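Local structure of pyocin S8 (6W0V) at residues 97-102 against 113-118; 54-59 against 72-77; 15-20 against 60-65. The protein probably cuts DNA as an endonuclease, being the nuclease domain of a Pseudomonas aeruginosa bacteriocin, bound here to its cognate immunity protein. The protein carries 1 engineered substitution. All blocks are in the same frame, centred on the assembly; numbering follows the deposited sequence.

Contact 1: residues 97-102 against 113-118; sequences HHVVQI and NLRVMT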
loop_
_atom_site.group_PDB
_atom_site.type_symbol
_atom_site.label_atom_id
_atom_site.label_comp_id
_atom_site.label_asym_id
_atom_site.label_seq_id
_atom_site.Cartn_x
_atom_site.Cartn_y
_atom_site.Cartn_z
ATOM N N HIS A 97 9.103 -0.806 9.713
ATOM C CA HIS A 97 9.351 -0.452 11.125
ATOM C C HIS A 97 10.826 -0.666 11.416
ATOM O O HIS A 97 11.368 -1.698 11.014
ATOM C CB HIS A 97 8.485 -1.297 12.048
ATOM C CG HIS A 97 8.804 -1.072 13.478
ATOM N ND1 HIS A 97 8.608 0.156 14.080
ATOM C CD2 HIS A 97 9.309 -1.896 14.418
ATOM C CE1 HIS A 97 8.968 0.070 15.343
ATOM N NE2 HIS A 97 9.405 -1.174 15.571
ATOM N N HIS A 98 11.434 0.300 12.083
ATOM C CA HIS A 98 12.799 0.173 12.636
ATOM C C HIS A 98 12.691 -0.494 13.998
ATOM O O HIS A 98 12.146 0.141 14.912
ATOM C CB HIS A 98 13.448 1.538 12.698
ATOM C CG HIS A 98 13.785 2.011 11.337
ATOM N ND1 HIS A 98 12.933 2.799 10.606
ATOM C CD2 HIS A 98 14.861 1.768 10.563
ATOM C CE1 HIS A 98 13.493 3.060 9.443
ATOM N NE2 HIS A 98 14.681 2.448 9.399
ATOM N N VAL A 99 13.141 -1.743 14.089
ATOM C CA VAL A 99 12.983 -2.588 15.306
ATOM C C VAL A 99 13.678 -1.872 16.459
ATOM O O VAL A 99 13.046 -1.666 17.510
ATOM C CB VAL A 99 13.543 -4.004 15.095
ATOM C CG1 VAL A 99 13.527 -4.805 16.387
ATOM C CG2 VAL A 99 12.776 -4.728 14.008
ATOM N N VAL A 100 14.940 -1.514 16.250
ATOM C CA VAL A 100 15.653 -0.558 17.138
ATOM C C VAL A 100 15.347 0.822 16.572
ATOM O O VAL A 100 15.694 1.081 15.404
ATOM C CB VAL A 100 17.167 -0.821 17.211
ATOM C CG1 VAL A 100 17.867 0.238 18.048
ATOM C CG2 VAL A 100 17.465 -2.214 17.739
ATOM N N GLN A 101 14.700 1.657 17.368
ATOM C CA GLN A 101 14.263 2.997 16.925
ATOM C C GLN A 101 15.501 3.819 16.564
ATOM O O GLN A 101 16.533 3.716 17.263
ATOM C CB GLN A 101 13.403 3.627 18.013
ATOM C CG GLN A 101 12.130 2.834 18.265
ATOM C CD GLN A 101 11.333 3.374 19.425
ATOM O OE1 GLN A 101 11.598 4.460 19.935
ATOM N NE2 GLN A 101 10.342 2.610 19.855
ATOM N N ILE A 102 15.387 4.617 15.511
ATOM C CA ILE A 102 16.484 5.506 15.038
ATOM C C ILE A 102 16.907 6.397 16.201
ATOM O O ILE A 102 18.112 6.551 16.394
ATOM C CB ILE A 102 16.024 6.321 13.820
ATOM C CG1 ILE A 102 15.465 5.393 12.741
ATOM C CG2 ILE A 102 17.152 7.201 13.303
ATOM C CD1 ILE A 102 16.078 4.013 12.759
ATOM N N ASN A 113 17.267 -4.404 10.667
ATOM C CA ASN A 113 16.578 -3.574 11.680
ATOM C C ASN A 113 15.154 -3.264 11.215
ATOM O O ASN A 113 14.464 -2.492 11.896
ATOM C CB ASN A 113 17.330 -2.278 11.953
ATOM C CG ASN A 113 16.796 -1.580 13.179
ATOM O OD1 ASN A 113 16.422 -2.233 14.151
ATOM N ND2 ASN A 113 16.730 -0.261 13.127
ATOM N N LEU A 114 14.737 -3.829 10.086
ATOM C CA LEU A 114 13.425 -3.476 9.505
ATOM C C LEU A 114 12.476 -4.650 9.644
ATOM O O LEU A 114 12.871 -5.793 9.417
ATOM C CB LEU A 114 13.582 -3.093 8.041
ATOM C CG LEU A 114 14.621 -2.008 7.786
ATOM C CD1 LEU A 114 14.698 -1.715 6.303
ATOM C CD2 LEU A 114 14.311 -0.746 8.578
ATOM N N ARG A 115 11.239 -4.312 9.950
ATOM C CA ARG A 115 10.121 -5.264 9.903
ATOM C C ARG A 115 9.025 -4.590 9.118
ATOM O O ARG A 115 8.818 -3.400 9.315
ATOM C CB ARG A 115 9.599 -5.564 11.302
ATOM C CG ARG A 115 10.654 -6.139 12.218
ATOM C CD ARG A 115 11.171 -7.416 11.643
ATOM N NE ARG A 115 10.273 -8.536 11.839
ATOM C CZ ARG A 115 10.716 -9.777 11.990
ATOM N NH1 ARG A 115 9.874 -10.783 12.137
ATOM N NH2 ARG A 115 12.015 -10.007 11.997
ATOM N N VAL A 116 8.323 -5.336 8.296
ATOM C CA VAL A 116 7.107 -4.759 7.687
ATOM C C VAL A 116 5.942 -5.102 8.604
ATOM O O VAL A 116 5.843 -6.237 9.074
ATOM C CB VAL A 116 6.931 -5.209 6.241
ATOM C CG1 VAL A 116 5.635 -4.658 5.673
ATOM C CG2 VAL A 116 8.122 -4.762 5.424
ATOM N N MET A 117 5.145 -4.088 8.892
ATOM C CA MET A 117 4.032 -4.189 9.845
ATOM C C MET A 117 2.836 -3.507 9.217
ATOM O O MET A 117 3.013 -2.555 8.464
ATOM C CB MET A 117 4.366 -3.460 11.141
ATOM C CG MET A 117 5.569 -4.016 11.819
ATOM S SD MET A 117 5.734 -3.175 13.366
ATOM C CE MET A 117 6.729 -4.359 14.266
ATOM N N THR A 118 1.655 -3.960 9.566
ATOM C CA THR A 118 0.453 -3.160 9.300
ATOM C C THR A 118 0.472 -1.992 10.268
ATOM O O THR A 118 1.085 -2.072 11.329
ATOM C CB THR A 118 -0.792 -4.010 9.480
ATOM O OG1 THR A 118 -0.796 -4.399 10.854
ATOM C CG2 THR A 118 -0.792 -5.196 8.545
#
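The imidazole of H98 is gripped on both faces by methyl groups. I102 CD1 lies 3.2 Å above the H98 ring plane, offset toward the rim, and L114 CD2 closes the opposite face, 3.3 Å from H98 CD2. At the ring edge, in plane, sits N113 ND2, with amide and imidazole turned 53° apart. H98 NE2 is bonded to V108 O, which helps to set the ring's rotation, and the W45 ring meets it with the planes at about 60°. The N113 amide is held flat by V100: V100 N donates to a lone pair of N113 OD1 at 2.7 Å, and N113 ND2 gives a nearly straight bond (176°) to V100 O in the amide plane. Asparagine suits the place because one planar group offers both an acceptor and a donor; its second N-H reaches A107 O.

Strands 95-98 and 114-117 pair antiparallel and, with helix 119-122, form the beta-beta-alpha unit of the His-Me finger. H98 and N113 fall where the first histidine and the asparagine of the H-N-H motif are expected; in relatives that histidine is the probable general base, and the asparagine clasps the loop between the strands.

H97 and R115 are the hydrogen-bonded pair, H97 N to R115 O (2.6 Å) and R115 N to H97 O (2.8 Å), while V99 N continues to N113 O. With CG anti to its backbone N, H97 meets the thioether of M117 obliquely, M117 SD 4.2 Å from the H97 ring centroid, and H122 meets the same ring.

Contact 2: residues 54-59 against 72-77; sequences VAVAND and KGMRDG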
loop_
_atom_site.group_PDB
_atom_site.type_symbol
_atom_site.label_atom_id
_atom_site.label_comp_id
_atom_site.label_asym_id
_atom_site.label_seq_id
_atom_site.Cartn_x
_atom_site.Cartn_y
_atom_site.Cartn_z
ATOM N N VAL A 54 9.627 -0.968 -4.810
ATOM C CA VAL A 54 9.922 -1.267 -6.232
ATOM C C VAL A 54 10.497 -2.672 -6.310
ATOM O O VAL A 54 10.108 -3.430 -7.182
ATOM C CB VAL A 54 10.863 -0.228 -6.848
ATOM C CG1 VAL A 54 11.467 -0.705 -8.153
ATOM C CG2 VAL A 54 10.145 1.092 -7.030
ATOM N N ALA A 55 11.412 -3.011 -5.417
ATOM C CA ALA A 55 12.053 -4.335 -5.420
ATOM C C ALA A 55 10.981 -5.388 -5.159
ATOM O O ALA A 55 11.011 -6.426 -5.804
ATOM C CB ALA A 55 13.148 -4.370 -4.397
ATOM N N VAL A 56 10.073 -5.112 -4.227
ATOM C CA VAL A 56 8.983 -6.062 -3.894
ATOM C C VAL A 56 8.158 -6.254 -5.161
ATOM O O VAL A 56 7.917 -7.407 -5.541
ATOM C CB VAL A 56 8.124 -5.564 -2.724
ATOM C CG1 VAL A 56 6.890 -6.429 -2.548
ATOM C CG2 VAL A 56 8.917 -5.504 -1.436
ATOM N N ALA A 57 7.766 -5.159 -5.801
ATOM C CA ALA A 57 6.917 -5.222 -7.015
ATOM C C ALA A 57 7.673 -5.973 -8.108
ATOM O O ALA A 57 7.039 -6.587 -8.945
ATOM C CB ALA A 57 6.540 -3.849 -7.475
ATOM N N ASN A 58 8.997 -5.910 -8.092
ATOM C CA ASN A 58 9.850 -6.519 -9.132
ATOM C C ASN A 58 10.161 -7.977 -8.798
ATOM O O ASN A 58 10.892 -8.608 -9.581
ATOM C CB ASN A 58 11.154 -5.751 -9.291
ATOM C CG ASN A 58 11.815 -6.047 -10.615
ATOM O OD1 ASN A 58 13.035 -6.117 -10.706
ATOM N ND2 ASN A 58 11.009 -6.251 -11.640
ATOM N N ASP A 59 9.657 -8.471 -7.668
ATOM C CA ASP A 59 9.857 -9.870 -7.231
ATOM C C ASP A 59 8.563 -10.620 -7.499
ATOM O O ASP A 59 7.591 -10.460 -6.768
ATOM C CB ASP A 59 10.249 -9.988 -5.762
ATOM C CG ASP A 59 10.653 -11.409 -5.438
ATOM O OD1 ASP A 59 9.800 -12.303 -5.529
ATOM O OD2 ASP A 59 11.830 -11.621 -5.197
ATOM N N LYS A 72 0.871 -1.766 -8.672
ATOM C CA LYS A 72 1.126 -0.577 -9.503
ATOM C C LYS A 72 1.816 0.471 -8.642
ATOM O O LYS A 72 2.836 1.014 -9.067
ATOM C CB LYS A 72 -0.174 0.012 -10.040
ATOM C CG LYS A 72 0.021 1.274 -10.861
ATOM C CD LYS A 72 0.710 1.018 -12.164
ATOM C CE LYS A 72 0.927 2.282 -12.965
ATOM N NZ LYS A 72 1.578 1.996 -14.266
ATOM N N GLY A 73 1.262 0.724 -7.466
ATOM C CA GLY A 73 1.847 1.716 -6.550
ATOM C C GLY A 73 3.250 1.310 -6.192
ATOM O O GLY A 73 4.134 2.172 -6.190
ATOM N N MET A 74 3.443 0.032 -5.901
ATOM C CA MET A 74 4.774 -0.462 -5.492
ATOM C C MET A 74 5.769 -0.265 -6.626
ATOM O O MET A 74 6.903 0.062 -6.349
ATOM C CB MET A 74 4.707 -1.926 -5.087
ATOM C CG MET A 74 4.042 -2.096 -3.770
ATOM S SD MET A 74 4.459 -3.664 -2.962
ATOM C CE MET A 74 4.687 -4.758 -4.363
ATOM N N ARG A 75 5.367 -0.407 -7.876
ATOM C CA ARG A 75 6.289 -0.181 -9.010
ATOM C C ARG A 75 6.701 1.291 -9.044
ATOM O O ARG A 75 7.764 1.584 -9.601
ATOM C CB ARG A 75 5.647 -0.629 -10.317
ATOM C CG ARG A 75 5.600 -2.141 -10.436
ATOM C CD ARG A 75 5.222 -2.570 -11.834
ATOM N NE ARG A 75 3.870 -2.181 -12.215
ATOM C CZ ARG A 75 2.766 -2.848 -11.893
ATOM N NH1 ARG A 75 1.596 -2.414 -12.325
ATOM N NH2 ARG A 75 2.826 -3.938 -11.148
ATOM N N ASP A 76 5.899 2.163 -8.438
ATOM C CA ASP A 76 6.190 3.611 -8.304
ATOM C C ASP A 76 6.907 3.867 -6.986
ATOM O O ASP A 76 7.166 5.039 -6.693
ATOM C CB ASP A 76 4.914 4.450 -8.319
ATOM C CG ASP A 76 4.209 4.478 -9.651
ATOM O OD1 ASP A 76 4.870 4.194 -10.666
ATOM O OD2 ASP A 76 2.999 4.771 -9.645
ATOM N N GLY A 77 7.172 2.812 -6.223
ATOM C CA GLY A 77 7.855 2.911 -4.924
ATOM C C GLY A 77 6.897 3.292 -3.821
ATOM O O GLY A 77 7.345 3.656 -2.748
HETATM O O HOH W 1 4.877 -5.722 -10.352
#
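This is a helix-helix contact between the C-terminal turns of helices 45-57 and 68-75, an apolar packing in which the two backbones come close, V54 and R75 being 4.7 Å apart at CA. Helix 68-75 ends in a Schellman motif: G77 takes a positive phi (82°), easy for a residue without a CB, and its N bonds back to M74 O. V54 CG2 sits against this turn, 3.5 Å from G77 N, and V54 CA makes a C-H...O contact with M74 O, which thus serves both helices.

A57 points its methyl at helix 68-75. The A57 CB meets M74 CB at 3.6 Å and also R75 CG, so that the single methyl of alanine fills the gap between them. M74 carries the rest: its flexible thioether bends at chi3 (-32°, away from a staggered value) and brings CE against V56 CG1 at 3.3 Å, a tight carbon pair, the two side chains crossing obliquely, while F66 and P80 also touch the M74 side chain. On the far side of helix 68-75, D76 binds S23 and F24 of the immunity protein chain, so the same helix end serves both the core and the complex.

At the exposed margin R75 folds its guanidinium back over K72 CA, and a water in the guanidinium plane joins the two helices, accepting from R75 NH2 at 2.8 Å and donating to A57 O at 2.7 Å.

Contact 3: residues 15-20 against 60-65; sequences GNWLAG and PELVKY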
loop_
_atom_site.group_PDB
_atom_site.type_symbol
_atom_site.label_atom_id
_atom_site.label_comp_id
_atom_site.label_asym_id
_atom_site.label_seq_id
_atom_site.Cartn_x
_atom_site.Cartn_y
_atom_site.Cartn_z
ATOM N N GLY A 15 6.160 -18.000 0.596
ATOM C CA GLY A 15 4.702 -17.830 0.709
ATOM C C GLY A 15 4.319 -16.381 0.950
ATOM O O GLY A 15 5.034 -15.473 0.460
ATOM N N ASN A 16 3.225 -16.172 1.681
ATOM C CA ASN A 16 2.553 -14.855 1.783
ATOM C C ASN A 16 3.331 -14.006 2.777
ATOM O O ASN A 16 3.073 -14.064 3.994
ATOM C CB ASN A 16 1.084 -14.963 2.166
ATOM C CG ASN A 16 0.348 -13.665 1.914
ATOM O OD1 ASN A 16 0.934 -12.586 1.975
ATOM N ND2 ASN A 16 -0.936 -13.763 1.623
ATOM N N TRP A 17 4.277 -13.260 2.239
ATOM C CA TRP A 17 5.283 -12.542 3.043
ATOM C C TRP A 17 4.584 -11.679 4.094
ATOM O O TRP A 17 4.941 -11.771 5.274
ATOM C CB TRP A 17 6.154 -11.727 2.101
ATOM C CG TRP A 17 6.988 -10.719 2.806
ATOM C CD1 TRP A 17 7.718 -10.885 3.947
ATOM C CD2 TRP A 17 7.190 -9.371 2.377
ATOM N NE1 TRP A 17 8.352 -9.718 4.263
ATOM C CE2 TRP A 17 8.051 -8.774 3.319
ATOM C CE3 TRP A 17 6.717 -8.618 1.297
ATOM C CZ2 TRP A 17 8.460 -7.453 3.199
ATOM C CZ3 TRP A 17 7.119 -7.308 1.190
ATOM C CH2 TRP A 17 7.985 -6.741 2.125
ATOM N N LEU A 18 3.608 -10.869 3.687
ATOM C CA LEU A 18 3.026 -9.842 4.585
ATOM C C LEU A 18 1.876 -10.419 5.407
ATOM O O LEU A 18 1.348 -9.668 6.243
ATOM C CB LEU A 18 2.564 -8.648 3.754
ATOM C CG LEU A 18 3.683 -7.858 3.091
ATOM C CD1 LEU A 18 3.148 -6.554 2.544
ATOM C CD2 LEU A 18 4.823 -7.602 4.066
ATOM N N ALA A 19 1.531 -11.695 5.242
ATOM C CA ALA A 19 0.527 -12.362 6.105
ATOM C C ALA A 19 0.874 -12.076 7.572
ATOM O O ALA A 19 -0.048 -11.760 8.342
ATOM C CB ALA A 19 0.464 -13.840 5.819
ATOM N N GLY A 20 2.161 -12.142 7.925
ATOM C CA GLY A 20 2.648 -11.960 9.307
ATOM C C GLY A 20 2.797 -10.497 9.699
ATOM O O GLY A 20 3.064 -10.240 10.891
ATOM N N PRO A 60 8.514 -11.445 -8.560
ATOM C CA PRO A 60 7.280 -12.146 -8.900
ATOM C C PRO A 60 6.632 -12.868 -7.712
ATOM O O PRO A 60 5.421 -12.799 -7.567
ATOM C CB PRO A 60 7.745 -13.160 -9.953
ATOM C CG PRO A 60 8.905 -12.466 -10.625
ATOM C CD PRO A 60 9.601 -11.710 -9.512
ATOM N N GLU A 61 7.440 -13.545 -6.900
ATOM C CA GLU A 61 6.965 -14.422 -5.799
ATOM C C GLU A 61 6.479 -13.589 -4.611
ATOM O O GLU A 61 5.744 -14.135 -3.774
ATOM C CB GLU A 61 8.067 -15.403 -5.400
ATOM C CG GLU A 61 8.281 -16.480 -6.448
ATOM C CD GLU A 61 6.991 -17.120 -6.930
ATOM O OE1 GLU A 61 6.816 -17.256 -8.156
ATOM O OE2 GLU A 61 6.151 -17.455 -6.072
ATOM N N LEU A 62 6.859 -12.319 -4.517
ATOM C CA LEU A 62 6.297 -11.436 -3.469
ATOM C C LEU A 62 5.125 -10.652 -4.043
ATOM O O LEU A 62 4.109 -10.530 -3.349
ATOM C CB LEU A 62 7.377 -10.483 -2.965
ATOM C CG LEU A 62 8.530 -11.164 -2.243
ATOM C CD1 LEU A 62 9.617 -10.152 -1.938
ATOM C CD2 LEU A 62 8.052 -11.830 -0.965
ATOM N N VAL A 63 5.276 -10.116 -5.250
ATOM C CA VAL A 63 4.279 -9.153 -5.789
ATOM C C VAL A 63 2.978 -9.910 -6.061
ATOM O O VAL A 63 1.922 -9.275 -6.015
ATOM C CB VAL A 63 4.781 -8.395 -7.031
ATOM C CG1 VAL A 63 4.765 -9.249 -8.289
ATOM C CG2 VAL A 63 3.970 -7.126 -7.237
ATOM N N LYS A 64 3.051 -11.221 -6.295
ATOM C CA LYS A 64 1.844 -12.027 -6.607
ATOM C C LYS A 64 0.849 -11.940 -5.443
ATOM O O LYS A 64 -0.329 -12.194 -5.678
ATOM C CB LYS A 64 2.212 -13.474 -6.929
ATOM C CG LYS A 64 2.641 -14.322 -5.745
ATOM C CD LYS A 64 2.997 -15.729 -6.152
ATOM C CE LYS A 64 3.417 -16.592 -4.984
ATOM N NZ LYS A 64 3.861 -17.928 -5.439
ATOM N N TYR A 65 1.291 -11.569 -4.240
ATOM C CA TYR A 65 0.422 -11.479 -3.039
ATOM C C TYR A 65 -0.214 -10.097 -2.942
ATOM O O TYR A 65 -0.875 -9.819 -1.935
ATOM C CB TYR A 65 1.216 -11.814 -1.780
ATOM C CG TYR A 65 1.558 -13.273 -1.709
ATOM C CD1 TYR A 65 0.604 -14.199 -1.326
ATOM C CD2 TYR A 65 2.805 -13.737 -2.090
ATOM C CE1 TYR A 65 0.895 -15.550 -1.276
ATOM C CE2 TYR A 65 3.112 -15.086 -2.048
ATOM C CZ TYR A 65 2.152 -15.994 -1.642
ATOM O OH TYR A 65 2.448 -17.323 -1.601
HETATM O O HOH W 2 6.996 -15.114 -1.313
HETATM O O HOH W 3 -2.019 -11.682 0.200
#
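Two kinds of surface meet here: a close fit of G15 and N16 on the Y65 ring and of W17 CB on L62, and an outer margin bridged by water. On the tight side, N16 N and CA lie over one face of the Y65 ring, CA 3.5 Å from the ring centroid and only 11° off the normal, a CH-pi contact. The N16 side chain, CG anti to the backbone N (chi1 -165°), runs out over the CD1 rim of the ring, its CG 3.3 Å from Y65 CD1 and its amide inclined 31° to the ring. An aromatic suits this place because its flat face can take backbone and amide together. G15 comes in at the phenol end, where Y65 OH is 3.3 Å from G15 CA; its positive phi is readily adopted without a CB.

W17 and L62 make the buried half. L62 CD2 presses on W17 CB at 3.6 Å and touches the indole obliquely, while L18 CD2 sits over the centre of one indole face. The indole NE1 finds P28 O, so its one polar atom is satisfied in an otherwise apolar setting of F52, V56 and V27. The contact thus presses a loop segment, from the long connection between strands 4-5 and 27-28, against the short helix 60-63, whose N-cap is D59, with weak bonds from E61 N and L62 N to D59 OD1.

Toward solvent the packing loosens. One water donates to both G15 O and E61 O, and another accepts from N16 ND2 at 2.7 Å and donates to Y65 O. The very short salt bridge from K64 NZ to the syn lone pair of E61 OE2, 2.4 Å, lies within 60-65 and does not join the two segments.

How the contacts relate
Reading from the N terminus, 15-20 opens contact 3, and helix 45-57 ends in 54-59, which opens contact 2. Segment 60-65 closes contact 3, and 72-77 closes contact 2 afterwards, so the two loops cross rather than nest. Contact 1 follows both in series, its 97-102 and 113-118 closing only a short loop of ten residues. Contacts 2 and 3 touch directly: V63 lies against A57 and the end of M74, and V56 meets W17. W17 and L18 also pack on V116, joining the long N-terminal loop to the strand pair. Contacts 1 and 2 do not touch; their nearest atoms are about 7 Å apart, and they lie on opposite sides of the chain's centre.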